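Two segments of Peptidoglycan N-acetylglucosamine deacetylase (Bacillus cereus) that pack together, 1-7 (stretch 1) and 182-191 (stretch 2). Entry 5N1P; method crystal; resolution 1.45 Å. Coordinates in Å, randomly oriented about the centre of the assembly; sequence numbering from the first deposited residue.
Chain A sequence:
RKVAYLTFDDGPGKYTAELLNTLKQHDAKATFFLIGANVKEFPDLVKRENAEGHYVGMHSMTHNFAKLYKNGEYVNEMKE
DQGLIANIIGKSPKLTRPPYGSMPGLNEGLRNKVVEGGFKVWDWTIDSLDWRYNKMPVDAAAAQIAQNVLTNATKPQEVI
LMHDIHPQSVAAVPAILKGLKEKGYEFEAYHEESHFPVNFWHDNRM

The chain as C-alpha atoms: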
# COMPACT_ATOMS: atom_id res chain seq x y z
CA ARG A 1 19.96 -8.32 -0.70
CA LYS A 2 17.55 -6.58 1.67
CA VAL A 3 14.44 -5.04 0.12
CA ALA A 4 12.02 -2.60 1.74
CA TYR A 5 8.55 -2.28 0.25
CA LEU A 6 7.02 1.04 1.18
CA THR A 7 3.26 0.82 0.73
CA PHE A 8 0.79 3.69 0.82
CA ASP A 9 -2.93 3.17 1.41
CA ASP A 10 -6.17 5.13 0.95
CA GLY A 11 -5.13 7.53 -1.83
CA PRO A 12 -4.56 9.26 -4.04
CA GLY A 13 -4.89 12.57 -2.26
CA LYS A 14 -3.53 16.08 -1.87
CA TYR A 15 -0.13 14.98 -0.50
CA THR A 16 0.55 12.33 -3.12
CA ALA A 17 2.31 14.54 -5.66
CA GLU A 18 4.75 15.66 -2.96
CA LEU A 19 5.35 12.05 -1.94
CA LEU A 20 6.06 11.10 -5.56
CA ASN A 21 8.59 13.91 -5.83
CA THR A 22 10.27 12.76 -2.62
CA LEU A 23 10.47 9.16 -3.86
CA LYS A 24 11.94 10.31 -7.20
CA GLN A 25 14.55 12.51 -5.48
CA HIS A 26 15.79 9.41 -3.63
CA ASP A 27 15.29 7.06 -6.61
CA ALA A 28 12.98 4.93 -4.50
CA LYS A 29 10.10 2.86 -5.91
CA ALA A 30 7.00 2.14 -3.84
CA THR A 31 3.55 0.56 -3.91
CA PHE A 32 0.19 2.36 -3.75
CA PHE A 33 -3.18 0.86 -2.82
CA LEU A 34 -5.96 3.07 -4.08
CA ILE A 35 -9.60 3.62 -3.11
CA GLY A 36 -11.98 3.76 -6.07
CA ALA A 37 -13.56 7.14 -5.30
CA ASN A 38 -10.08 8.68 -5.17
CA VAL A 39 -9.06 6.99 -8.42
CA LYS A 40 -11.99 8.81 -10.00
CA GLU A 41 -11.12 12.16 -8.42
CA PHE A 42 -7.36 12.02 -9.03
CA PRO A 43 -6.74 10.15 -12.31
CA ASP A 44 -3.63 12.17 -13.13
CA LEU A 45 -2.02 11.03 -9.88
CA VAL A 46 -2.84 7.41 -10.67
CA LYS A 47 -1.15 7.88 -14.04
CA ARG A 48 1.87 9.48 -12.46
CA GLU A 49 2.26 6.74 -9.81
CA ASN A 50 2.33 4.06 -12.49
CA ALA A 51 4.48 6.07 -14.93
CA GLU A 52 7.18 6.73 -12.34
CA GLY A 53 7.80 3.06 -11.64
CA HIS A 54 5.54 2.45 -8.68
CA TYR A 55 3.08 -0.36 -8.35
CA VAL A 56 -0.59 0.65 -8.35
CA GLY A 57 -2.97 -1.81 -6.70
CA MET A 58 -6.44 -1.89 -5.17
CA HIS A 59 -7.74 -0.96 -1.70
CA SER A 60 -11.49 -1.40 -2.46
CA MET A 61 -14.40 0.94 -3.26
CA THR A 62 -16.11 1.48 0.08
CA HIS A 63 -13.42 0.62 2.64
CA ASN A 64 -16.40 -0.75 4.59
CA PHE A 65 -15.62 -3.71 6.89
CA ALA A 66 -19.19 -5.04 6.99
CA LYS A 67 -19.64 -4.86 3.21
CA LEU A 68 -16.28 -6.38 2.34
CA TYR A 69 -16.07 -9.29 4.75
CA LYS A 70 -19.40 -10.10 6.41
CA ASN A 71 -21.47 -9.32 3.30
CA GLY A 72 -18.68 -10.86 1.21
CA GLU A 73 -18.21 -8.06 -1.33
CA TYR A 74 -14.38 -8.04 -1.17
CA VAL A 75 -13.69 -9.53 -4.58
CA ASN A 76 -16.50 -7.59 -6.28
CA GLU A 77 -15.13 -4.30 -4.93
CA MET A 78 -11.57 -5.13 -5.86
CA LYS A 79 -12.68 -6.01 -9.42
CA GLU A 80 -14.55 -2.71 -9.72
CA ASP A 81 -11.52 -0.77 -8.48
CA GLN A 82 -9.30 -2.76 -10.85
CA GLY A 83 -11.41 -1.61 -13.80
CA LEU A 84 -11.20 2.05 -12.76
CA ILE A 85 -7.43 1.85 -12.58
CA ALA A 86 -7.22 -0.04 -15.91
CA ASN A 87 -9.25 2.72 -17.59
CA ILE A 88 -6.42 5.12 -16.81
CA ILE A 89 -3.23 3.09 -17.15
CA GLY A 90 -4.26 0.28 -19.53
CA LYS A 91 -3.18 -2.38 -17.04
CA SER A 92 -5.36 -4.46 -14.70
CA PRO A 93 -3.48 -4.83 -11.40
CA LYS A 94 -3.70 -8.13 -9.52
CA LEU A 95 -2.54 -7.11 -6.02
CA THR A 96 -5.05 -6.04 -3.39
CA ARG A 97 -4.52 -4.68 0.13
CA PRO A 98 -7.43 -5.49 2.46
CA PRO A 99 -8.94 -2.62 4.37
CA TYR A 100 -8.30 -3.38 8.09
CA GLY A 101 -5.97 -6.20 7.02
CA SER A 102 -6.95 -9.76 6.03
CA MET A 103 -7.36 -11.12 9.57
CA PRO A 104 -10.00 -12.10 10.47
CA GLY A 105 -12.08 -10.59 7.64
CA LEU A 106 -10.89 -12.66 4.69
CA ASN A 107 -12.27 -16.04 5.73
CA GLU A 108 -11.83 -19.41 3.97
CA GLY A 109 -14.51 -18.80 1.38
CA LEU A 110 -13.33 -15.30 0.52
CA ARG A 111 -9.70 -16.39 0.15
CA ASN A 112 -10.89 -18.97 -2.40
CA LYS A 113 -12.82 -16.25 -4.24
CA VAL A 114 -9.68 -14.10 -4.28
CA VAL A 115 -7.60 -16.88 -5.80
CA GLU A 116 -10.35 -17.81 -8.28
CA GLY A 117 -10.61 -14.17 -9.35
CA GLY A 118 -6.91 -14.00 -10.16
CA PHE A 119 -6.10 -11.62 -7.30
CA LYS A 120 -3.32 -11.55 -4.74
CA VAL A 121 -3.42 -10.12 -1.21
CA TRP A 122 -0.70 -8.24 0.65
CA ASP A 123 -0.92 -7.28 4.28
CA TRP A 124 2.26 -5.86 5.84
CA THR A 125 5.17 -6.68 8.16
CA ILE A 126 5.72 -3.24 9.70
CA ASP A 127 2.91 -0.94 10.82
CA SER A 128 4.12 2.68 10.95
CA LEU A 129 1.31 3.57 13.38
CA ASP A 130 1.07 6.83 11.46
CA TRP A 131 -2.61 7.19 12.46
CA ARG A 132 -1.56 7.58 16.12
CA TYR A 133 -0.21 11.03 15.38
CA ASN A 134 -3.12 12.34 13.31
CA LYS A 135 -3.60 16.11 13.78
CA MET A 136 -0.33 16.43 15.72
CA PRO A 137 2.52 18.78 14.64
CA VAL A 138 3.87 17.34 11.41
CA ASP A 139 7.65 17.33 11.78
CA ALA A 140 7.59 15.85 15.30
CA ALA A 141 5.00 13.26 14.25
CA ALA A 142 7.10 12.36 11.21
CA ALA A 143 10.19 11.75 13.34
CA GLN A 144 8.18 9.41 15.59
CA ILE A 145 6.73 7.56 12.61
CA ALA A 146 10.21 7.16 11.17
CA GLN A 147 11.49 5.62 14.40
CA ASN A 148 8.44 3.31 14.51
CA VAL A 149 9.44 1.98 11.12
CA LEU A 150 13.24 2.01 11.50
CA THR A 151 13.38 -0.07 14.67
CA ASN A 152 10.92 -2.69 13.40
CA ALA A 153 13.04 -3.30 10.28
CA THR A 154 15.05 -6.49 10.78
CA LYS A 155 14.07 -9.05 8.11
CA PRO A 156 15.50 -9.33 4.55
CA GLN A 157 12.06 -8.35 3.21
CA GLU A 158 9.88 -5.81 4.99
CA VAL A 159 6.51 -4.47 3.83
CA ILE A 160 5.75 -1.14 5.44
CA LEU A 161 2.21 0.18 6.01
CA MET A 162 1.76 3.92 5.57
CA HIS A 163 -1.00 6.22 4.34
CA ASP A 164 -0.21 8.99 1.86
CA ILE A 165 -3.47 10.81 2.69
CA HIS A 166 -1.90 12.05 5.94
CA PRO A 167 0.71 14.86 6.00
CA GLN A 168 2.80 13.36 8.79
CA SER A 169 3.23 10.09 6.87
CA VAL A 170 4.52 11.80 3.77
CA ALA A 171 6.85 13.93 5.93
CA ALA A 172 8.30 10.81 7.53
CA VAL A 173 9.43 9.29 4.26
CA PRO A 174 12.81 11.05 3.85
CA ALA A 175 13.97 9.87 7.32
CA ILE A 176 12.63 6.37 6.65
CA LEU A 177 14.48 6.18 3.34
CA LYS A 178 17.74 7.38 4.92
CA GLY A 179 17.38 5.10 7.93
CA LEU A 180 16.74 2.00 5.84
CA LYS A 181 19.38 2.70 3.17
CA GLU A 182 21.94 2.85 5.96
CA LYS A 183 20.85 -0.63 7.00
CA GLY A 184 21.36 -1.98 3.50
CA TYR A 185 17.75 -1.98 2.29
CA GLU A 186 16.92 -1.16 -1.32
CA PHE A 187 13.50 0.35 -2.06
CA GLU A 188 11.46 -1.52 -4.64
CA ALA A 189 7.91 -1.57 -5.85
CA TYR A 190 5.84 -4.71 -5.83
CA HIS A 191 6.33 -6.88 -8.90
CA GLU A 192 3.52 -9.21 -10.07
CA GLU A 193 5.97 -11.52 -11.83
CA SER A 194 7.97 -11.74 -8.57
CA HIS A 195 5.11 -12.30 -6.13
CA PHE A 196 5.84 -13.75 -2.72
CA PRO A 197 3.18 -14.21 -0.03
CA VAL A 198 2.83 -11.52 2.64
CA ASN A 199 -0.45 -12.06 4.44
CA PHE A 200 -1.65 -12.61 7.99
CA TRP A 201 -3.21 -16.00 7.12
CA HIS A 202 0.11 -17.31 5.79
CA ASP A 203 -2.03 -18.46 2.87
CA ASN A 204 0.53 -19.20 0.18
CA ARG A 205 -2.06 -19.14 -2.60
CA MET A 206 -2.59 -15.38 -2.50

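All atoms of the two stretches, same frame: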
# COMPACT_ATOMS: atom_id res chain seq x y z
N ARG A 1 20.93 -9.28 -0.18
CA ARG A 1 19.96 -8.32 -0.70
C ARG A 1 18.78 -8.14 0.25
O ARG A 1 17.97 -9.04 0.44
CB ARG A 1 19.45 -8.77 -2.08
N LYS A 2 18.70 -6.95 0.85
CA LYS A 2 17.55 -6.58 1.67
C LYS A 2 16.66 -5.63 0.88
O LYS A 2 17.14 -4.65 0.31
CB LYS A 2 18.00 -5.92 2.97
CG LYS A 2 18.59 -6.87 4.01
CD LYS A 2 19.19 -6.08 5.16
CE LYS A 2 18.52 -6.41 6.48
NZ LYS A 2 18.86 -5.42 7.55
N VAL A 3 15.36 -5.92 0.83
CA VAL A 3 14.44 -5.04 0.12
C VAL A 3 13.33 -4.54 1.04
O VAL A 3 12.71 -5.31 1.76
CB VAL A 3 13.80 -5.75 -1.10
CG1 VAL A 3 12.90 -4.78 -1.87
CG2 VAL A 3 14.89 -6.32 -2.01
N ALA A 4 13.11 -3.23 1.00
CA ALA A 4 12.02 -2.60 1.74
C ALA A 4 10.92 -2.21 0.76
O ALA A 4 11.18 -1.54 -0.24
CB ALA A 4 12.51 -1.37 2.51
N TYR A 5 9.70 -2.63 1.06
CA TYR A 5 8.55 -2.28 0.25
C TYR A 5 7.69 -1.26 0.97
O TYR A 5 6.88 -1.62 1.85
CB TYR A 5 7.72 -3.53 -0.07
CG TYR A 5 8.46 -4.56 -0.89
CD1 TYR A 5 8.34 -4.59 -2.28
CD2 TYR A 5 9.27 -5.52 -0.27
CE1 TYR A 5 9.02 -5.53 -3.03
CE2 TYR A 5 9.95 -6.46 -1.02
CZ TYR A 5 9.81 -6.46 -2.40
OH TYR A 5 10.48 -7.40 -3.15
N LEU A 6 7.88 0.00 0.64
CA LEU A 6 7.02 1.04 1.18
C LEU A 6 5.67 0.92 0.51
O LEU A 6 5.59 0.85 -0.71
CB LEU A 6 7.59 2.43 0.91
CG LEU A 6 8.73 2.95 1.78
CD1 LEU A 6 9.20 4.29 1.26
CD2 LEU A 6 8.25 3.06 3.23
N THR A 7 4.61 0.88 1.30
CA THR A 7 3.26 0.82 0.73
C THR A 7 2.39 1.92 1.30
O THR A 7 2.46 2.24 2.50
CB THR A 7 2.57 -0.56 0.95
OG1 THR A 7 2.21 -0.74 2.33
CG2 THR A 7 3.48 -1.71 0.49
N GLU A 182 20.78 3.03 5.09
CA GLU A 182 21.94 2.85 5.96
C GLU A 182 22.04 1.41 6.43
O GLU A 182 23.13 0.90 6.66
CB GLU A 182 21.87 3.81 7.15
CG GLU A 182 22.44 5.19 6.86
CD GLU A 182 21.94 6.25 7.83
OE1 GLU A 182 21.27 5.88 8.82
OE2 GLU A 182 22.23 7.44 7.61
N LYS A 183 20.89 0.75 6.54
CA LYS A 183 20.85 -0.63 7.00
C LYS A 183 20.83 -1.62 5.85
O LYS A 183 20.56 -2.80 6.04
CB LYS A 183 19.66 -0.86 7.90
CG LYS A 183 19.56 0.18 8.98
CD LYS A 183 18.19 0.15 9.62
CE LYS A 183 17.93 -1.16 10.32
NZ LYS A 183 16.88 -1.00 11.35
N GLY A 184 21.14 -1.12 4.65
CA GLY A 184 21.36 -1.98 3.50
C GLY A 184 20.10 -2.41 2.79
O GLY A 184 20.14 -3.36 2.01
N TYR A 185 18.98 -1.72 3.04
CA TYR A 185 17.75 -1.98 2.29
C TYR A 185 17.77 -1.22 0.96
O TYR A 185 18.21 -0.07 0.90
CB TYR A 185 16.50 -1.57 3.09
CG TYR A 185 16.13 -2.49 4.23
CD1 TYR A 185 15.36 -3.63 4.01
CD2 TYR A 185 16.54 -2.22 5.52
CE1 TYR A 185 15.02 -4.47 5.07
CE2 TYR A 185 16.21 -3.04 6.57
CZ TYR A 185 15.46 -4.17 6.35
OH TYR A 185 15.13 -4.99 7.42
N GLU A 186 17.29 -1.87 -0.10
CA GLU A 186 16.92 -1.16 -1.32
C GLU A 186 15.40 -0.97 -1.33
O GLU A 186 14.67 -1.74 -0.71
CB GLU A 186 17.38 -1.93 -2.56
CG GLU A 186 18.81 -1.61 -2.98
CD GLU A 186 19.48 -2.76 -3.71
OE1 GLU A 186 18.78 -3.55 -4.38
OE2 GLU A 186 20.73 -2.88 -3.63
N PHE A 187 14.93 0.07 -2.02
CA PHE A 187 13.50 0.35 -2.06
C PHE A 187 12.88 -0.00 -3.40
O PHE A 187 13.11 0.68 -4.40
CB PHE A 187 13.25 1.82 -1.74
CG PHE A 187 13.48 2.16 -0.30
CD1 PHE A 187 12.44 2.03 0.61
CD2 PHE A 187 14.72 2.57 0.14
CE1 PHE A 187 12.64 2.32 1.94
CE2 PHE A 187 14.92 2.87 1.47
CZ PHE A 187 13.88 2.75 2.37
N GLU A 188 12.08 -1.06 -3.40
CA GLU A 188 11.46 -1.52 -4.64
C GLU A 188 9.96 -1.49 -4.56
O GLU A 188 9.36 -1.54 -3.48
CB GLU A 188 11.90 -2.94 -4.98
CG GLU A 188 13.37 -3.06 -5.39
CD GLU A 188 13.66 -4.37 -6.09
OE1 GLU A 188 13.12 -5.41 -5.65
OE2 GLU A 188 14.42 -4.36 -7.08
N ALA A 189 9.35 -1.39 -5.74
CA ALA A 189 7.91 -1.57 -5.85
C ALA A 189 7.59 -3.05 -5.86
O ALA A 189 8.44 -3.88 -6.14
CB ALA A 189 7.38 -0.91 -7.10
N TYR A 190 6.34 -3.37 -5.57
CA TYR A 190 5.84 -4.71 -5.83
C TYR A 190 5.90 -5.02 -7.30
O TYR A 190 5.68 -4.18 -8.14
CB TYR A 190 4.41 -4.86 -5.32
CG TYR A 190 3.76 -6.19 -5.64
CD1 TYR A 190 3.94 -7.29 -4.79
CD2 TYR A 190 2.94 -6.35 -6.76
CE1 TYR A 190 3.34 -8.51 -5.07
CE2 TYR A 190 2.34 -7.56 -7.04
CZ TYR A 190 2.54 -8.64 -6.18
OH TYR A 190 1.91 -9.83 -6.50
N HIS A 191 6.14 -6.30 -7.57
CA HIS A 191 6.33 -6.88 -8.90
C HIS A 191 5.50 -8.17 -9.06
O HIS A 191 5.76 -9.15 -8.37
CB HIS A 191 7.83 -7.01 -8.98
CG HIS A 191 8.52 -5.75 -9.37
ND1 HIS A 191 8.84 -4.73 -8.49
CD2 HIS A 191 9.32 -5.56 -10.45
CE1 HIS A 191 9.60 -3.84 -9.11
NE2 HIS A 191 9.91 -4.33 -10.30
O HOH W 1 6.81 -1.13 -2.37

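The N-terminal strand and a segment near the C-terminus, about 180 residues apart in sequence, pair as neighbouring parallel β-strands, joined by a short ladder of backbone hydrogen bonds and flanked by aromatic and aliphatic side chains; the contact buries 630 Å², both sides summed.

The ladder centres on two strong, nearly straight bonds. Glu186 N donates to Lys2 O at 2.8 Å, with an angle of 170° at the hydrogen, and Ala4 N donates to Glu186 O at 2.8 Å and 172°. Glu186 thus uses both its amide and its carbonyl to bridge the two residues that bracket Val3, the usual pattern of a parallel pair. The next rung is weak: Glu188 N lies 3.3 Å from Ala4 O, with the angle reduced to 150°. The loosening follows the backbones, whose CA atoms are 4.8 Å apart at Val3 and Glu186, 5.0 Å at Ala4 and Phe187, and 5.7 Å at Tyr5 and Glu188. Between the rungs, CA-H...O contacts use the same carbonyls, with Tyr185 CA 3.4 Å from Lys2 O, Val3 CA 3.4 Å from Glu186 O and Phe187 CA 3.5 Å from Ala4 O.

Where the strands separate, a water takes over. Water 1 donates to Leu6 O at 2.9 Å and to Glu188 O at 2.8 Å, linking two carbonyls that, both being acceptors, could not bond to each other.

Ala4 and Phe187 direct their side chains to the same face of the sheet, and both are buried. The small methyl of Ala4 fits among larger groups: its CB is 3.7 Å from Phe187 CE1 and 3.9 Å from Tyr185 CD1. Leu6 extends this apolar patch, its CG lying 4.0 Å from the same Phe187 CE1. Phe187 adopts the m rotamer, and the end of its side chain comes nearer to the first stretch than its CB direction alone would suggest.

Val3 and Glu186 share the other face, where exposure is greater. Val3, in the t rotamer, places CG1 3.7 Å from Glu188 CB, and the glutamate side chain runs past the valine so that Glu188 OE1 also lies 3.8 Å from Val3 CG1. Tyr5 brings its ring against the backbone that follows: Tyr5 CD1 is 3.4 Å from Glu188 O, and the carbonyl of Ala189 meets the ring edge, with Tyr5 CE1 3.6 Å from Ala189 O.

At the start of the pair, Lys2 points toward the second stretch and lies along the Tyr185 ring. Its CB sits 4.1 Å from the ring centroid in an off-centre CH-pi contact, and its CD lies over one face. A long side chain suits this partly exposed site, because its methylenes cover the aromatic ring while Lys2 NZ reaches Lys183 O in a weak 3.5 Å hydrogen bond. Gly184, with a positive phi of 83° that favours glycine, forms the turn leading into Tyr185.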